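Local coordinates for putative major capsid protein (Cafeteriavirus-dependent mavirus, PDB 6G43) that forms the icosahedral shell of the virophage as a double jelly-roll major capsid protein, probably assembled into trimeric capsomers, at the interface of chains A and B. Residues are numbered along the deposited sequence; one frame, centred on the assembly and turned at random. Chains: chain A/B, Putative major capsid protein.

Contact 1: the interface of chains A and B. Residues chain A 19-20, 22-24, 28; chain B 220, 287, 514, 516, 518.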
ATOM      1  N   TYR A  19       6.840 -15.722 -17.172  1.00 32.29           N
ATOM      2  CA  TYR A  19       7.570 -14.740 -17.977  1.00 32.21           C
ATOM      3  C   TYR A  19       9.083 -15.016 -18.041  1.00 31.73           C
ATOM      4  O   TYR A  19       9.744 -14.606 -18.993  1.00 31.89           O
ATOM      5  CB  TYR A  19       7.308 -13.330 -17.428  1.00 32.15           C
ATOM      6  CG  TYR A  19       7.682 -12.204 -18.370  1.00 32.15           C
ATOM      7  CD1 TYR A  19       6.972 -11.993 -19.554  1.00 32.20           C
ATOM      8  CD2 TYR A  19       8.738 -11.336 -18.074  1.00 32.15           C
ATOM      9  CE1 TYR A  19       7.309 -10.960 -20.418  1.00 32.31           C
ATOM     10  CE2 TYR A  19       9.077 -10.297 -18.934  1.00 32.27           C
ATOM     11  CZ  TYR A  19       8.360 -10.114 -20.104  1.00 32.46           C
ATOM     12  OH  TYR A  19       8.685  -9.094 -20.968  1.00 32.91           O
ATOM     13  N   ALA A  20       9.618 -15.717 -17.040  1.00 31.50           N
ATOM     14  CA  ALA A  20      11.014 -16.177 -17.040  1.00 31.53           C
ATOM     15  C   ALA A  20      11.396 -17.021 -18.264  1.00 31.37           C
ATOM     16  O   ALA A  20      12.549 -16.974 -18.703  1.00 31.67           O
ATOM     17  CB  ALA A  20      11.308 -16.952 -15.762  1.00 31.34           C
ATOM     18  N   ASN A  22      10.155 -16.549 -21.277  1.00 30.80           N
ATOM     19  CA  ASN A  22      10.383 -15.598 -22.372  1.00 30.83           C
ATOM     20  C   ASN A  22      11.839 -15.133 -22.282  1.00 30.30           C
ATOM     21  O   ASN A  22      12.139 -14.100 -21.677  1.00 30.57           O
ATOM     22  CB  ASN A  22       9.419 -14.405 -22.295  1.00 31.31           C
ATOM     23  CG  ASN A  22       9.632 -13.405 -23.425  1.00 31.76           C
ATOM     24  OD1 ASN A  22       9.835 -13.787 -24.578  1.00 32.35           O
ATOM     25  ND2 ASN A  22       9.592 -12.117 -23.097  1.00 32.14           N
ATOM     26  N   TRP A  23      12.733 -15.916 -22.881  1.00 29.70           N
ATOM     27  CA  TRP A  23      14.183 -15.716 -22.749  1.00 29.14           C
ATOM     28  C   TRP A  23      14.598 -14.392 -23.395  1.00 29.02           C
ATOM     29  O   TRP A  23      14.202 -14.127 -24.530  1.00 29.11           O
ATOM     30  CB  TRP A  23      14.970 -16.855 -23.416  1.00 28.73           C
ATOM     31  CG  TRP A  23      14.570 -18.243 -22.994  1.00 28.11           C
ATOM     32  CD1 TRP A  23      13.767 -19.103 -23.686  1.00 27.89           C
ATOM     33  CD2 TRP A  23      14.957 -18.930 -21.797  1.00 27.60           C
ATOM     34  NE1 TRP A  23      13.621 -20.279 -22.991  1.00 27.70           N
ATOM     35  CE2 TRP A  23      14.343 -20.202 -21.831  1.00 27.56           C
ATOM     36  CE3 TRP A  23      15.758 -18.593 -20.698  1.00 27.63           C
ATOM     37  CZ2 TRP A  23      14.505 -21.141 -20.805  1.00 27.39           C
ATOM     38  CZ3 TRP A  23      15.921 -19.532 -19.676  1.00 27.39           C
ATOM     39  CH2 TRP A  23      15.295 -20.790 -19.741  1.00 27.32           C
ATOM     40  N   PRO A  24      15.368 -13.547 -22.676  1.00 29.37           N
ATOM     41  CA  PRO A  24      15.912 -12.357 -23.342  1.00 29.38           C
ATOM     42  C   PRO A  24      16.960 -12.719 -24.401  1.00 29.71           C
ATOM     43  O   PRO A  24      17.924 -13.425 -24.102  1.00 29.38           O
ATOM     44  CB  PRO A  24      16.538 -11.549 -22.195  1.00 29.23           C
ATOM     45  CG  PRO A  24      15.936 -12.084 -20.946  1.00 29.15           C
ATOM     46  CD  PRO A  24      15.586 -13.512 -21.216  1.00 29.29           C
ATOM     47  N   ASN A  28      14.361  -9.825 -28.946  1.00 34.21           N
ATOM     48  CA  ASN A  28      13.375  -9.175 -28.057  1.00 33.90           C
ATOM     49  C   ASN A  28      13.950  -8.229 -26.981  1.00 33.55           C
ATOM     50  O   ASN A  28      13.229  -7.835 -26.060  1.00 33.69           O
ATOM     51  CB  ASN A  28      12.461 -10.239 -27.417  1.00 34.21           C
ATOM     52  CG  ASN A  28      13.187 -11.147 -26.434  1.00 34.84           C
ATOM     53  OD1 ASN A  28      14.405 -11.076 -26.275  1.00 36.02           O
ATOM     54  ND2 ASN A  28      12.431 -12.012 -25.766  1.00 34.94           N
TER
ATOM     55  N   VAL B 220      14.892 -15.214 -14.485  1.00 27.81           N
ATOM     56  CA  VAL B 220      15.281 -16.032 -15.628  1.00 27.00           C
ATOM     57  C   VAL B 220      16.399 -16.977 -15.172  1.00 26.33           C
ATOM     58  O   VAL B 220      17.412 -16.510 -14.650  1.00 25.72           O
ATOM     59  CB  VAL B 220      15.782 -15.160 -16.800  1.00 26.83           C
ATOM     60  CG1 VAL B 220      16.218 -16.022 -17.978  1.00 26.90           C
ATOM     61  CG2 VAL B 220      14.702 -14.182 -17.240  1.00 26.56           C
ATOM     62  N   ILE B 287      20.336 -13.587 -22.790  1.00 27.54           N
ATOM     63  CA  ILE B 287      20.849 -12.342 -22.209  1.00 27.20           C
ATOM     64  C   ILE B 287      20.319 -12.182 -20.779  1.00 27.19           C
ATOM     65  O   ILE B 287      19.166 -12.519 -20.495  1.00 27.08           O
ATOM     66  CB  ILE B 287      20.459 -11.122 -23.079  1.00 26.87           C
ATOM     67  CG1 ILE B 287      20.993 -11.303 -24.511  1.00 26.89           C
ATOM     68  CG2 ILE B 287      20.999  -9.829 -22.474  1.00 26.85           C
ATOM     69  CD1 ILE B 287      20.517 -10.270 -25.513  1.00 26.88           C
ATOM     70  N   LEU B 514       6.174  -9.092 -24.962  1.00 57.44           N
ATOM     71  CA  LEU B 514       7.391  -9.907 -24.938  1.00 56.66           C
ATOM     72  C   LEU B 514       8.687  -9.091 -25.001  1.00 55.44           C
ATOM     73  O   LEU B 514       9.746  -9.592 -24.615  1.00 54.90           O
ATOM     74  CB  LEU B 514       7.375 -10.913 -26.097  1.00 56.55           C
ATOM     75  CG  LEU B 514       6.222 -11.923 -26.131  1.00 57.03           C
ATOM     76  CD1 LEU B 514       6.248 -12.717 -27.429  1.00 56.82           C
ATOM     77  CD2 LEU B 514       6.268 -12.861 -24.935  1.00 56.80           C
ATOM     78  N   ARG B 516      11.575  -6.632 -24.051  1.00 50.31           N
ATOM     79  CA  ARG B 516      12.241  -6.059 -22.883  1.00 48.77           C
ATOM     80  C   ARG B 516      13.099  -4.880 -23.335  1.00 47.57           C
ATOM     81  O   ARG B 516      13.717  -4.930 -24.400  1.00 48.00           O
ATOM     82  CB  ARG B 516      13.124  -7.100 -22.188  1.00 48.63           C
ATOM     83  CG  ARG B 516      12.369  -8.131 -21.360  1.00 48.62           C
ATOM     84  CD  ARG B 516      13.317  -8.832 -20.394  1.00 48.26           C
ATOM     85  NE  ARG B 516      12.678  -9.886 -19.599  1.00 47.32           N
ATOM     86  CZ  ARG B 516      12.358 -11.105 -20.041  1.00 46.64           C
ATOM     87  NH1 ARG B 516      12.584 -11.468 -21.303  1.00 46.27           N
ATOM     88  NH2 ARG B 516      11.792 -11.978 -19.208  1.00 46.18           N
HETATM   89  N   MSE B 518      16.116  -2.869 -21.673  1.00 42.74           N
HETATM   90  CA  MSE B 518      17.049  -2.915 -20.551  1.00 41.60           C
HETATM   91  C   MSE B 518      17.876  -1.668 -20.472  1.00 41.45           C
HETATM   92  O   MSE B 518      18.311  -1.133 -21.493  1.00 40.75           O
HETATM   93  CB  MSE B 518      17.983  -4.103 -20.741  1.00 40.45           C
HETATM   94  CG  MSE B 518      17.208  -5.412 -20.682  1.00 39.61           C
HETATM   95 SE   MSE B 518      18.487  -6.903 -20.633  1.00 38.73          SE
HETATM   96  CE  MSE B 518      17.201  -8.309 -20.135  1.00 38.63           C
TER
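B:Arg516 reaches tip to tip toward A:Asn22 and carries much of this patch. Its CB lies 3.9 Å from the backbone O of A:Asn28, the same oxygen that takes a hydrogen bond from the B:Arg516 backbone N. CG stands opposite the phenol OH of A:Tyr19, and from there the chain runs extended to NE, which passes outside the ring's rim beside CE2 of A:Tyr19 (3.7 Å). Ring and side chain slide past each other in opposite directions, the ring and guanidinium planes 50° apart, and the CE2 side of the tilted ring comes over the rim of one guanidinium face. At the tip, NH1 gives a hydrogen bond to the backbone O of A:Asn22 (2.7 Å), close to the guanidinium plane; NH2 adds weak bonds to that oxygen and to the O of A:Tyr19. CG of A:Pro24 lies 3.4 Å from NH1.

A:Asn22 answers with its own amide. With CG anti to the backbone N (chi1 -180°), ND2 donates in the carbonyl plane, on a lone pair of B:Leu514 O (3.0 Å), while CD2 of B:Leu514 packs against CG of A:Asn22. Further along, A:Pro24 O accepts from B:Ile287 N (2.8 Å), and CG1 of B:Val220 touches A:Trp23 CE3.

The chain A residues belong to the 3-10 helix 19-21 and the loop before strand 29-34; chain B contributes strands 285-289 and 516-518 with adjoining loops.

Contact 2: the interface of chains A and B. Residues chain A 513-514; chain B 507-509, 511.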
ATOM      1  N   LYS A 513      -0.784   3.520 -26.590  1.00 67.01           N
ATOM      2  CA  LYS A 513      -0.508   4.117 -25.276  1.00 64.96           C
ATOM      3  C   LYS A 513      -0.242   5.627 -25.331  1.00 61.94           C
ATOM      4  O   LYS A 513      -0.294   6.305 -24.301  1.00 60.05           O
ATOM      5  CB  LYS A 513       0.662   3.390 -24.602  1.00 66.04           C
ATOM      6  CG  LYS A 513       0.493   1.876 -24.577  1.00 67.02           C
ATOM      7  CD  LYS A 513       1.327   1.203 -23.502  1.00 67.67           C
ATOM      8  CE  LYS A 513       1.157  -0.306 -23.568  1.00 68.10           C
ATOM      9  NZ  LYS A 513       1.749  -0.995 -22.391  1.00 68.82           N
ATOM     10  N   LEU A 514       0.042   6.147 -26.527  1.00 59.53           N
ATOM     11  CA  LEU A 514       0.162   7.588 -26.756  1.00 58.04           C
ATOM     12  C   LEU A 514      -1.181   8.325 -26.691  1.00 56.72           C
ATOM     13  O   LEU A 514      -1.203   9.541 -26.490  1.00 55.73           O
ATOM     14  CB  LEU A 514       0.821   7.854 -28.113  1.00 57.96           C
ATOM     15  CG  LEU A 514       2.235   7.301 -28.322  1.00 58.21           C
ATOM     16  CD1 LEU A 514       2.670   7.477 -29.769  1.00 57.92           C
ATOM     17  CD2 LEU A 514       3.230   7.968 -27.382  1.00 58.21           C
TER
ATOM     18  N   LEU B 507       8.277   7.134 -25.624  1.00 49.54           N
ATOM     19  CA  LEU B 507       7.535   7.904 -24.623  1.00 50.48           C
ATOM     20  C   LEU B 507       6.709   7.015 -23.681  1.00 52.35           C
ATOM     21  O   LEU B 507       6.359   7.437 -22.576  1.00 52.66           O
ATOM     22  CB  LEU B 507       6.627   8.917 -25.329  1.00 49.73           C
ATOM     23  CG  LEU B 507       7.342   9.903 -26.267  1.00 49.43           C
ATOM     24  CD1 LEU B 507       6.362  10.618 -27.186  1.00 49.45           C
ATOM     25  CD2 LEU B 507       8.156  10.913 -25.473  1.00 49.27           C
ATOM     26  N   THR B 508       6.403   5.796 -24.128  1.00 55.26           N
ATOM     27  CA  THR B 508       5.607   4.827 -23.372  1.00 57.55           C
ATOM     28  C   THR B 508       6.255   3.452 -23.455  1.00 60.69           C
ATOM     29  O   THR B 508       7.239   3.268 -24.167  1.00 60.85           O
ATOM     30  CB  THR B 508       4.191   4.704 -23.968  1.00 57.55           C
ATOM     31  OG1 THR B 508       4.277   4.292 -25.340  1.00 56.85           O
ATOM     32  CG2 THR B 508       3.463   6.023 -23.893  1.00 57.82           C
ATOM     33  N   ASP B 509       5.690   2.489 -22.732  1.00 64.18           N
ATOM     34  CA  ASP B 509       6.087   1.085 -22.857  1.00 66.95           C
ATOM     35  C   ASP B 509       5.729   0.527 -24.240  1.00 68.87           C
ATOM     36  O   ASP B 509       4.868   1.071 -24.942  1.00 68.19           O
ATOM     37  CB  ASP B 509       5.419   0.241 -21.763  1.00 67.53           C
ATOM     38  CG  ASP B 509       6.022   0.476 -20.386  1.00 67.77           C
ATOM     39  OD1 ASP B 509       6.413   1.623 -20.081  1.00 68.56           O
ATOM     40  OD2 ASP B 509       6.100  -0.494 -19.603  1.00 67.80           O
ATOM     41  N   ASN B 511       4.097  -1.920 -26.983  1.00 73.99           N
ATOM     42  CA  ASN B 511       2.803  -2.607 -27.107  1.00 74.53           C
ATOM     43  C   ASN B 511       2.959  -4.132 -27.110  1.00 73.57           C
ATOM     44  O   ASN B 511       2.123  -4.848 -26.549  1.00 73.63           O
ATOM     45  CB  ASN B 511       2.074  -2.148 -28.375  1.00 75.13           C
ATOM     46  CG  ASN B 511       1.644  -0.688 -28.315  1.00 75.86           C
ATOM     47  OD1 ASN B 511       1.937   0.028 -27.354  1.00 76.09           O
ATOM     48  ND2 ASN B 511       0.944  -0.239 -29.352  1.00 76.09           N
TER
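A:Lys513 and A:Leu514 lie against the loop of B:Thr508 through carbon contacts, and no nitrogen or oxygen of one chain comes within bonding reach of the other.

The apolar part centres on B:Thr508. Its CB faces CB of A:Lys513 at 3.8 Å, and its methyl CG2 touches the backbone O of A:Lys513 and, on another flank, CD2 of A:Leu514 (4.0 Å). With OG1 of B:Thr508 set between the backbone N and the carbonyl carbon (chi1 59°), OG1 and CB both turn to CB of A:Lys513, while CG2 is turned toward A:Leu514. A:Leu514 uses its CD2 branch throughout: this methyl also meets CB of B:Leu507 at 4.1 Å, and the leucine side chain crosses those of both B:Leu507 and B:Thr508 at about a right angle.

Polar atoms meet mainly the aliphatic part of the lysine. A:Lys513 is extended beyond CG and slides past B:Asn511 in the opposite direction, which lays the amide OD1 of B:Asn511 alongside its methylenes, 3.6 Å from CG. The backbone O of B:Asp509 comes to 3.8 Å from CD.

The electrostatic part is loose. The amino group NZ of A:Lys513 is 3.9 Å from CB of B:Asp509 but 5.2 Å from its carboxylate OD2, too far for a salt bridge; any attraction between the two, if both are charged, could act only at long range.

Both sides are loop segments near the C-terminus: in chain B the stretch follows the short strand 505-506, and in chain A the two residues precede strand 516-518.

The centres of contact 1 and contact 2 lie about 19 Å apart on the same A–B interface. Both draw on the segment from strand 505-506 to strand 516-518, with Leu514 used twice in different roles: the chain B copy takes part in contact 1, the chain A copy in contact 2. Because the interface is not an exact two-fold, each subunit offers different surfaces to its neighbour. Contact 1 joins the N-terminal stretch of chain A to the C-terminal stretch of chain B through hydrogen bonds; contact 2 joins both C-terminal stretches through looser carbon packing. In the three-copy assembly, both probably help tie subunits into a capsomer.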